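Local coordinates for SspB protein (Streptomyces clavuligerus, PDB 6JUF), which probably acts as a DNase in a phosphorothioation-sensing bacterial defence system directed against phages, at residues A59-Y62 against W63-F67; G250-S253 against L254-A258; L309-D312 against V313-E316; R335-P338 against K339-E342. All blocks are in the same frame, centred on the assembly; numbering follows the deposited sequence.

Contact 1: residues A59-Y62 against W63-F67; sequences AMRY and WSRAF
The Y62 ring meets W63 with its edge and A66 with one face, all within helix 57-66. The edge of the tyrosine points at the face of the tryptophan. The ring of Y62 and the six-membered ring of W63 have centroids 5.1 Å apart, with planes at 71°, a T-shaped stack. The methyl of A66 covers one face of the tyrosine. Its CB stands 4.1 Å from the centroid of the Y62 ring, a CH-pi contact offset toward the hydroxyl end. CG of Y62 is anti to the backbone N (chi1 169°), beside the carbonyl carbon. Y62 OH bonds to the backbone O of W127, and W63 NE1 to that of F20. The helix itself is regular: A66 N donates to Y62 O at 2.8 Å, and W63 N to A59 O at 3.0 Å. Side chains of this buried part touch helix 24-34 (A59 on W26, S64 on A30) and helix 107-118 (W63 and A66 on L117). The side chain of A59 is about 5 Å from that of E18, which binds magnesium in a structure of this protein, though no ion is bound to this chain here. R65 bends at chi3 (76°) and brings NH2 to the edge of the Y62 ring, 3.9 Å from CD1. Its guanidinium is nearly perpendicular to that ring. R61 NE lies 3.7 Å from R65 NH1, and both atoms form salt bridges with E72 OE2, which probably offsets their like charge. On another side of the helix, a water donates to M60 O at 2.7 Å and also bonds S64 OG.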
loop_
_atom_site.group_PDB
_atom_site.type_symbol
_atom_site.label_atom_id
_atom_site.label_comp_id
_atom_site.label_asym_id
_atom_site.label_seq_id
_atom_site.Cartn_x
_atom_site.Cartn_y
_atom_site.Cartn_z
ATOM N N ALA B 59 -9.015 4.441 -16.549
ATOM C CA ALA B 59 -8.444 4.986 -15.304
ATOM C C ALA B 59 -6.995 4.518 -15.136
ATOM O O ALA B 59 -6.120 5.284 -14.768
ATOM C CB ALA B 59 -9.298 4.597 -14.107
ATOM N N MET B 60 -6.742 3.250 -15.432
ATOM C CA MET B 60 -5.368 2.713 -15.339
ATOM C C MET B 60 -4.410 3.432 -16.323
ATOM O O MET B 60 -3.306 3.829 -15.947
ATOM C CB MET B 60 -5.401 1.207 -15.617
ATOM C CG MET B 60 -4.040 0.512 -15.545
ATOM S SD MET B 60 -4.238 -1.194 -16.040
ATOM C CE MET B 60 -2.948 -2.015 -15.115
ATOM N N ARG B 61 -4.876 3.612 -17.570
ATOM C CA ARG B 61 -4.141 4.357 -18.582
ATOM C C ARG B 61 -3.855 5.796 -18.119
ATOM O O ARG B 61 -2.703 6.286 -18.226
ATOM C CB ARG B 61 -4.991 4.340 -19.860
ATOM C CG ARG B 61 -4.437 5.168 -21.050
ATOM C CD ARG B 61 -5.478 5.159 -22.170
ATOM N NE ARG B 61 -5.068 6.009 -23.251
ATOM C CZ ARG B 61 -5.708 6.040 -24.421
ATOM N NH1 ARG B 61 -6.766 5.223 -24.599
ATOM N NH2 ARG B 61 -5.294 6.862 -25.380
ATOM N N TYR B 62 -4.901 6.463 -17.593
ATOM C CA TYR B 62 -4.826 7.831 -17.117
ATOM C C TYR B 62 -3.734 7.976 -16.033
ATOM O O TYR B 62 -2.908 8.862 -16.072
ATOM C CB TYR B 62 -6.211 8.313 -16.612
ATOM C CG TYR B 62 -6.054 9.627 -15.872
ATOM C CD1 TYR B 62 -5.996 10.853 -16.551
ATOM C CD2 TYR B 62 -5.917 9.615 -14.455
ATOM C CE1 TYR B 62 -5.769 12.033 -15.852
ATOM C CE2 TYR B 62 -5.719 10.819 -13.759
ATOM C CZ TYR B 62 -5.638 12.021 -14.493
ATOM O OH TYR B 62 -5.399 13.192 -13.815
ATOM N N TRP B 63 -3.757 7.060 -15.074
ATOM C CA TRP B 63 -2.855 7.173 -13.916
ATOM C C TRP B 63 -1.424 7.024 -14.384
ATOM O O TRP B 63 -0.526 7.714 -13.893
ATOM C CB TRP B 63 -3.194 6.242 -12.758
ATOM C CG TRP B 63 -4.343 6.742 -11.968
ATOM C CD1 TRP B 63 -5.545 6.099 -11.712
ATOM C CD2 TRP B 63 -4.410 8.034 -11.260
ATOM N NE1 TRP B 63 -6.377 6.921 -10.919
ATOM C CE2 TRP B 63 -5.734 8.084 -10.613
ATOM C CE3 TRP B 63 -3.512 9.106 -11.071
ATOM C CZ2 TRP B 63 -6.147 9.193 -9.861
ATOM C CZ3 TRP B 63 -3.949 10.210 -10.302
ATOM C CH2 TRP B 63 -5.223 10.242 -9.723
ATOM N N SER B 64 -1.170 6.104 -15.315
ATOM C CA SER B 64 0.226 5.990 -15.833
ATOM C C SER B 64 0.699 7.288 -16.505
ATOM O O SER B 64 1.837 7.691 -16.255
ATOM C CB SER B 64 0.293 4.886 -16.872
ATOM O OG SER B 64 0.391 3.667 -16.169
ATOM N N ARG B 65 -0.149 7.933 -17.336
ATOM C CA ARG B 65 0.196 9.203 -17.994
ATOM C C ARG B 65 0.387 10.293 -16.918
ATOM O O ARG B 65 1.318 11.082 -16.961
ATOM C CB ARG B 65 -0.940 9.536 -18.955
ATOM C CG ARG B 65 -0.765 10.576 -20.067
ATOM C CD ARG B 65 -1.955 10.398 -21.032
ATOM N NE ARG B 65 -3.320 10.930 -20.620
ATOM C CZ ARG B 65 -4.528 10.333 -20.805
ATOM N NH1 ARG B 65 -4.631 9.107 -21.338
ATOM N NH2 ARG B 65 -5.639 10.917 -20.418
ATOM N N ALA B 66 -0.540 10.302 -15.961
ATOM C CA ALA B 66 -0.583 11.433 -14.953
ATOM C C ALA B 66 0.632 11.394 -14.051
ATOM O O ALA B 66 1.156 12.414 -13.602
ATOM C CB ALA B 66 -1.876 11.315 -14.116
ATOM N N PHE B 67 1.088 10.185 -13.758
ATOM C CA PHE B 67 2.298 10.035 -12.885
ATOM C C PHE B 67 3.584 10.140 -13.729
ATOM O O PHE B 67 4.683 9.964 -13.196
ATOM C CB PHE B 67 2.285 8.706 -12.081
ATOM C CG PHE B 67 1.404 8.768 -10.856
ATOM C CD1 PHE B 67 1.718 9.644 -9.806
ATOM C CD2 PHE B 67 0.267 7.985 -10.769
ATOM C CE1 PHE B 67 0.905 9.693 -8.680
ATOM C CE2 PHE B 67 -0.560 8.048 -9.677
ATOM C CZ PHE B 67 -0.269 8.913 -8.611
HETATM O O HOH W 1 -1.546 2.825 -14.158
#

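Contact 2: residues G250-S253 against L254-A258; sequences GSIS and LARLA
A serine N-cap marks the passage from strand 250-253 into helix 254-259. S253 OG accepts the backbone N-H of R256 at 3.1 Å, with an angle of 158° at the hydrogen. The chi1 of 67° sets OG between its own backbone N and carbonyl carbon, where it can face the first turn. S253 O takes the N-H of L257 at 3.0 Å, so this one residue receives two N-H groups of that turn. R256 runs back along the strand. Its CG passes 3.2 Å from S253 OG, and a bend at chi3 lays the guanidinium across I252. The CD1 methyl of I252 sits 3.9 Å above the guanidinium plane of R256, over its centre. A water in that plane accepts from R256 NH1 and from S253 N. The polar end of R256 also forms a salt bridge with E260 through NE. On the buried side, I252 CD1 meets L257 CD2 at 3.9 Å. Helix 231-243 packs on both residues, through Y241 on I252 and C238 on L257. S253 thus provides a classic N-cap at a strand-to-helix junction, on an outermost strand of a three-stranded antiparallel sheet.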
loop_
_atom_site.group_PDB
_atom_site.type_symbol
_atom_site.label_atom_id
_atom_site.label_comp_id
_atom_site.label_asym_id
_atom_site.label_seq_id
_atom_site.Cartn_x
_atom_site.Cartn_y
_atom_site.Cartn_z
ATOM N N GLY B 250 22.955 28.460 -11.594
ATOM C CA GLY B 250 22.023 29.496 -11.143
ATOM C C GLY B 250 21.691 29.365 -9.668
ATOM O O GLY B 250 22.485 28.861 -8.864
ATOM N N SER B 251 20.528 29.889 -9.306
ATOM C CA SER B 251 20.083 29.874 -7.922
ATOM C C SER B 251 18.580 30.051 -7.881
ATOM O O SER B 251 17.965 30.507 -8.854
ATOM C CB SER B 251 20.768 30.976 -7.109
ATOM O OG SER B 251 20.334 32.253 -7.569
ATOM N N ILE B 252 18.002 29.683 -6.753
ATOM C CA ILE B 252 16.586 29.923 -6.474
ATOM C C ILE B 252 16.420 30.134 -4.968
ATOM O O ILE B 252 17.041 29.450 -4.164
ATOM C CB ILE B 252 15.696 28.714 -6.933
ATOM C CG1 ILE B 252 14.218 28.969 -6.610
ATOM C CG2 ILE B 252 16.179 27.421 -6.321
ATOM C CD1 ILE B 252 13.265 28.088 -7.436
ATOM N N SER B 253 15.606 31.117 -4.604
ATOM C CA SER B 253 15.542 31.524 -3.219
ATOM C C SER B 253 14.749 30.518 -2.408
ATOM O O SER B 253 13.866 29.826 -2.957
ATOM C CB SER B 253 14.867 32.904 -3.144
ATOM O OG SER B 253 13.494 32.819 -3.526
ATOM N N LEU B 254 15.095 30.384 -1.131
ATOM C CA LEU B 254 14.321 29.544 -0.218
ATOM C C LEU B 254 12.866 30.028 -0.119
ATOM O O LEU B 254 11.964 29.219 0.015
ATOM C CB LEU B 254 14.964 29.430 1.155
ATOM C CG LEU B 254 15.964 28.292 1.378
ATOM C CD1 LEU B 254 15.168 26.987 1.605
ATOM C CD2 LEU B 254 16.911 28.106 0.203
ATOM N N ALA B 255 12.648 31.333 -0.148
ATOM C CA ALA B 255 11.283 31.864 -0.070
ATOM C C ALA B 255 10.423 31.357 -1.226
ATOM O O ALA B 255 9.248 30.986 -1.005
ATOM C CB ALA B 255 11.336 33.410 -0.103
ATOM N N ARG B 256 10.970 31.349 -2.447
ATOM C CA ARG B 256 10.248 30.795 -3.614
ATOM C C ARG B 256 10.049 29.288 -3.479
ATOM O O ARG B 256 8.955 28.772 -3.765
ATOM C CB ARG B 256 10.979 31.084 -4.907
ATOM C CG ARG B 256 10.840 32.551 -5.369
ATOM C CD ARG B 256 11.679 32.777 -6.609
ATOM N NE ARG B 256 11.179 31.931 -7.695
ATOM C CZ ARG B 256 11.857 31.581 -8.784
ATOM N NH1 ARG B 256 13.113 31.989 -8.980
ATOM N NH2 ARG B 256 11.263 30.792 -9.689
ATOM N N LEU B 257 11.095 28.568 -3.059
ATOM C CA LEU B 257 10.893 27.126 -2.835
ATOM C C LEU B 257 9.779 26.801 -1.831
ATOM O O LEU B 257 9.016 25.842 -2.030
ATOM C CB LEU B 257 12.190 26.422 -2.420
ATOM C CG LEU B 257 13.293 26.341 -3.495
ATOM C CD1 LEU B 257 14.584 25.900 -2.795
ATOM C CD2 LEU B 257 12.921 25.386 -4.646
ATOM N N ALA B 258 9.683 27.591 -0.767
ATOM C CA ALA B 258 8.701 27.398 0.274
ATOM C C ALA B 258 7.322 27.880 -0.146
ATOM O O ALA B 258 6.356 27.316 0.353
ATOM C CB ALA B 258 9.133 28.184 1.526
HETATM O O HOH W 2 15.155 33.367 -6.792
#

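Contact 3: residues L309-D312 against V313-E316; sequences LAWD and VLDE
Four successive i to i+4 bonds join the two halves of this part of helix 306-317, from V313 N to L309 O (3.0 Å) through to E316 N and D312 O (3.0 Å). The main side-chain contact pairs W311 with L314. They lie alongside each other and point the same way. L314 CD2 sits over one face of the indole, 3.8 Å from the centroid of the six-membered ring of W311 and 17° off its normal. This is a CH-pi contact. CG of L314 is opposite its backbone N (chi1 -179°), and a chi2 of 55° places the CD2 branch over the ring. W89, W93 and Y236 each meet W311 edge-to-face, and R330 makes a cation-pi contact with it. The acidic side chains turn to other partners. R322 is shared, forming salt bridges with D312 OD1 and D315 OD2. D315 OD1 also accepts from W93 NE1, so both of its oxygens are held. E316 runs extended past the D312 carbonyl, with CG 3.0 Å from D312 O; its OE1 bonds H286 NE2. The i to i+3 spacing puts the W311 and L314 side chains on one face of the alpha-helix, here a buried face within an aromatic cluster that meets helices 89-95, 107-118 and 231-243.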
loop_
_atom_site.group_PDB
_atom_site.type_symbol
_atom_site.label_atom_id
_atom_site.label_comp_id
_atom_site.label_asym_id
_atom_site.label_seq_id
_atom_site.Cartn_x
_atom_site.Cartn_y
_atom_site.Cartn_z
ATOM N N LEU B 309 21.751 17.678 -11.776
ATOM C CA LEU B 309 22.106 17.584 -10.349
ATOM C C LEU B 309 20.938 16.977 -9.569
ATOM O O LEU B 309 21.140 16.198 -8.658
ATOM C CB LEU B 309 22.530 18.936 -9.744
ATOM C CG LEU B 309 23.828 19.489 -10.396
ATOM C CD1 LEU B 309 23.971 20.940 -9.928
ATOM C CD2 LEU B 309 24.952 18.589 -9.887
ATOM N N ALA B 310 19.716 17.342 -9.929
ATOM C CA ALA B 310 18.565 16.798 -9.284
ATOM C C ALA B 310 18.591 15.274 -9.392
ATOM O O ALA B 310 18.292 14.594 -8.406
ATOM C CB ALA B 310 17.278 17.339 -9.937
ATOM N N TRP B 311 18.892 14.757 -10.570
ATOM C CA TRP B 311 18.964 13.350 -10.750
ATOM C C TRP B 311 20.145 12.676 -10.076
ATOM O O TRP B 311 20.020 11.515 -9.750
ATOM C CB TRP B 311 18.820 12.976 -12.229
ATOM C CG TRP B 311 17.361 12.966 -12.541
ATOM C CD1 TRP B 311 16.574 14.002 -13.028
ATOM C CD2 TRP B 311 16.465 11.864 -12.341
ATOM N NE1 TRP B 311 15.290 13.606 -13.146
ATOM C CE2 TRP B 311 15.157 12.328 -12.750
ATOM C CE3 TRP B 311 16.611 10.561 -11.877
ATOM C CZ2 TRP B 311 14.026 11.513 -12.669
ATOM C CZ3 TRP B 311 15.505 9.734 -11.829
ATOM C CH2 TRP B 311 14.216 10.210 -12.202
ATOM N N ASP B 312 21.307 13.305 -9.962
ATOM C CA ASP B 312 22.370 12.741 -9.107
ATOM C C ASP B 312 21.846 12.542 -7.700
ATOM O O ASP B 312 22.053 11.484 -7.102
ATOM C CB ASP B 312 23.610 13.634 -9.066
ATOM C CG ASP B 312 24.346 13.696 -10.400
ATOM O OD1 ASP B 312 24.131 12.774 -11.224
ATOM O OD2 ASP B 312 25.088 14.685 -10.632
ATOM N N VAL B 313 21.217 13.569 -7.145
ATOM C CA VAL B 313 20.757 13.537 -5.759
ATOM C C VAL B 313 19.670 12.448 -5.622
ATOM O O VAL B 313 19.670 11.657 -4.692
ATOM C CB VAL B 313 20.139 14.908 -5.400
ATOM C CG1 VAL B 313 19.338 14.880 -4.095
ATOM C CG2 VAL B 313 21.229 15.963 -5.280
ATOM N N LEU B 314 18.761 12.380 -6.567
ATOM C CA LEU B 314 17.688 11.388 -6.500
ATOM C C LEU B 314 18.232 9.952 -6.684
ATOM O O LEU B 314 17.859 9.084 -5.970
ATOM C CB LEU B 314 16.615 11.662 -7.567
ATOM C CG LEU B 314 15.416 10.712 -7.580
ATOM C CD1 LEU B 314 14.729 10.650 -6.210
ATOM C CD2 LEU B 314 14.389 11.141 -8.632
ATOM N N ASP B 315 19.142 9.731 -7.616
ATOM C CA ASP B 315 19.678 8.409 -7.797
ATOM C C ASP B 315 20.458 7.996 -6.562
ATOM O O ASP B 315 20.440 6.795 -6.208
ATOM C CB ASP B 315 20.544 8.360 -9.041
ATOM C CG ASP B 315 20.657 6.947 -9.626
ATOM O OD1 ASP B 315 19.683 6.174 -9.444
ATOM O OD2 ASP B 315 21.646 6.646 -10.296
ATOM N N GLU B 316 21.130 8.926 -5.899
ATOM C CA GLU B 316 21.846 8.577 -4.673
ATOM C C GLU B 316 20.902 8.042 -3.615
ATOM O O GLU B 316 21.233 7.117 -2.858
ATOM C CB GLU B 316 22.546 9.785 -4.146
ATOM C CG GLU B 316 23.750 10.104 -5.000
ATOM C CD GLU B 316 24.243 11.489 -4.762
ATOM O OE1 GLU B 316 23.985 11.977 -3.655
ATOM O OE2 GLU B 316 24.950 12.042 -5.649
#

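Contact 4: residues R335-P338 against K339-E342; sequences RRYP and KLAE
Y337 O accepts the backbone N-H of L340 at 3.2 Å, and a water donates to the same oxygen at 2.7 Å. The N-H of L340 comes from above the carbonyl plane, 47° out of it, and its angle at the hydrogen is 148°. The water also accepts from A341 N at 3.1 Å. It therefore bridges the Y337 carbonyl to the next N-H along. This is a short helix-to-helix link, from helix 330-336 to helix 339-350. Y337 is the first residue to leave helical geometry, and its carbonyl serves the opening turn of the following helix. P338 O receives the N-H of E342 at 3.4 Å, a weak bond. P338 has no N-H of its own to give and comes directly before helix 339-350. The polar ends of two side chains reach other parts of the chain. Y337 OH bonds Q35 O, and K339 NZ bonds Y74 O. K339 and L340 also touch Y86 of strand 83-87, so the link rests against the two-stranded antiparallel sheet. Within the link, the aliphatic contact is between Y337 and L340. L340 holds CG opposite its carbonyl carbon (chi1 -58°), which directs the branch back to the preceding residues. The CG atom lies 3.5 Å from Y337 O. Its CD1 methyl meets the base of the tyrosine side chain rather than the middle of its ring: L340 CD1 is 3.7 Å from Y337 CB.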
loop_
_atom_site.group_PDB
_atom_site.type_symbol
_atom_site.label_atom_id
_atom_site.label_comp_id
_atom_site.label_asym_id
_atom_site.label_seq_id
_atom_site.Cartn_x
_atom_site.Cartn_y
_atom_site.Cartn_z
ATOM N N ARG B 335 16.014 5.927 -28.067
ATOM C CA ARG B 335 16.198 5.203 -29.332
ATOM C C ARG B 335 15.239 4.023 -29.369
ATOM O O ARG B 335 14.643 3.696 -30.410
ATOM C CB ARG B 335 17.645 4.718 -29.435
ATOM C CG ARG B 335 18.620 5.817 -29.868
ATOM C CD ARG B 335 19.921 5.250 -30.414
ATOM N NE ARG B 335 20.621 4.528 -29.362
ATOM C CZ ARG B 335 21.476 5.083 -28.508
ATOM N NH1 ARG B 335 21.789 6.379 -28.578
ATOM N NH2 ARG B 335 22.036 4.328 -27.593
ATOM N N ARG B 336 15.052 3.361 -28.223
ATOM C CA ARG B 336 14.044 2.316 -28.127
ATOM C C ARG B 336 12.600 2.831 -28.269
ATOM O O ARG B 336 11.819 2.195 -29.009
ATOM C CB ARG B 336 14.186 1.473 -26.866
ATOM C CG ARG B 336 13.397 0.183 -26.825
ATOM C CD ARG B 336 13.857 -0.773 -25.663
ATOM N NE ARG B 336 15.257 -0.483 -25.278
ATOM C CZ ARG B 336 15.839 -0.719 -24.094
ATOM N NH1 ARG B 336 15.190 -1.355 -23.111
ATOM N NH2 ARG B 336 17.104 -0.343 -23.901
ATOM N N TYR B 337 12.290 3.987 -27.678
ATOM C CA TYR B 337 10.960 4.588 -27.771
ATOM C C TYR B 337 10.957 5.988 -28.331
ATOM O O TYR B 337 10.808 6.932 -27.600
ATOM C CB TYR B 337 10.338 4.608 -26.353
ATOM C CG TYR B 337 10.255 3.265 -25.726
ATOM C CD1 TYR B 337 9.210 2.409 -26.027
ATOM C CD2 TYR B 337 11.239 2.823 -24.818
ATOM C CE1 TYR B 337 9.088 1.164 -25.434
ATOM C CE2 TYR B 337 11.138 1.584 -24.219
ATOM C CZ TYR B 337 10.067 0.743 -24.531
ATOM O OH TYR B 337 9.951 -0.502 -23.946
ATOM N N PRO B 338 11.103 6.121 -29.681
ATOM C CA PRO B 338 11.279 7.463 -30.254
ATOM C C PRO B 338 10.038 8.345 -30.139
ATOM O O PRO B 338 10.108 9.561 -30.227
ATOM C CB PRO B 338 11.617 7.177 -31.704
ATOM C CG PRO B 338 11.133 5.818 -31.971
ATOM C CD PRO B 338 11.278 5.036 -30.676
ATOM N N LYS B 339 8.912 7.665 -29.887
ATOM C CA LYS B 339 7.614 8.404 -29.676
ATOM C C LYS B 339 7.505 9.269 -28.419
ATOM O O LYS B 339 6.800 10.288 -28.427
ATOM C CB LYS B 339 6.382 7.555 -29.875
ATOM C CG LYS B 339 5.993 7.493 -31.358
ATOM C CD LYS B 339 5.701 6.130 -31.847
ATOM C CE LYS B 339 5.825 6.148 -33.385
ATOM N NZ LYS B 339 5.019 7.202 -34.062
ATOM N N LEU B 340 8.313 8.920 -27.398
ATOM C CA LEU B 340 8.476 9.840 -26.215
ATOM C C LEU B 340 8.885 11.280 -26.610
ATOM O O LEU B 340 8.218 12.200 -26.215
ATOM C CB LEU B 340 9.501 9.288 -25.194
ATOM C CG LEU B 340 9.174 7.886 -24.640
ATOM C CD1 LEU B 340 10.267 7.318 -23.774
ATOM C CD2 LEU B 340 7.904 8.008 -23.801
ATOM N N ALA B 341 9.987 11.450 -27.373
ATOM C CA ALA B 341 10.463 12.783 -27.784
ATOM C C ALA B 341 9.411 13.446 -28.713
ATOM O O ALA B 341 9.226 14.649 -28.694
ATOM C CB ALA B 341 11.850 12.692 -28.437
ATOM N N GLU B 342 8.786 12.590 -29.535
ATOM C CA GLU B 342 7.746 13.020 -30.478
ATOM C C GLU B 342 6.564 13.653 -29.743
ATOM O O GLU B 342 6.076 14.729 -30.123
ATOM C CB GLU B 342 7.296 11.871 -31.394
ATOM C CG GLU B 342 8.213 11.678 -32.597
ATOM C CD GLU B 342 8.573 13.001 -33.248
ATOM O OE1 GLU B 342 7.652 13.705 -33.739
ATOM O OE2 GLU B 342 9.783 13.340 -33.267
HETATM O O HOH W 3 12.195 9.292 -27.491
#

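In the fold
The four contacts follow one another along the chain, and none nests in or crosses another. Each is local, with its two segments joined directly. Contact 1 lies in helix 57-66, nearest the centre of the chain. Contact 2 starts helix 254-259 from an edge strand on the opposite side of that centre, about 31 Å from contact 1 between centres. Contact 3 lies in helix 306-317, and its nearest atoms are about 8 Å from contact 2. Helix 231-243 touches both. Helix 107-118 likewise touches contacts 1 and 3. Contact 4 turns the chain into helix 339-350 beside strand 70-74, which also meets contact 1.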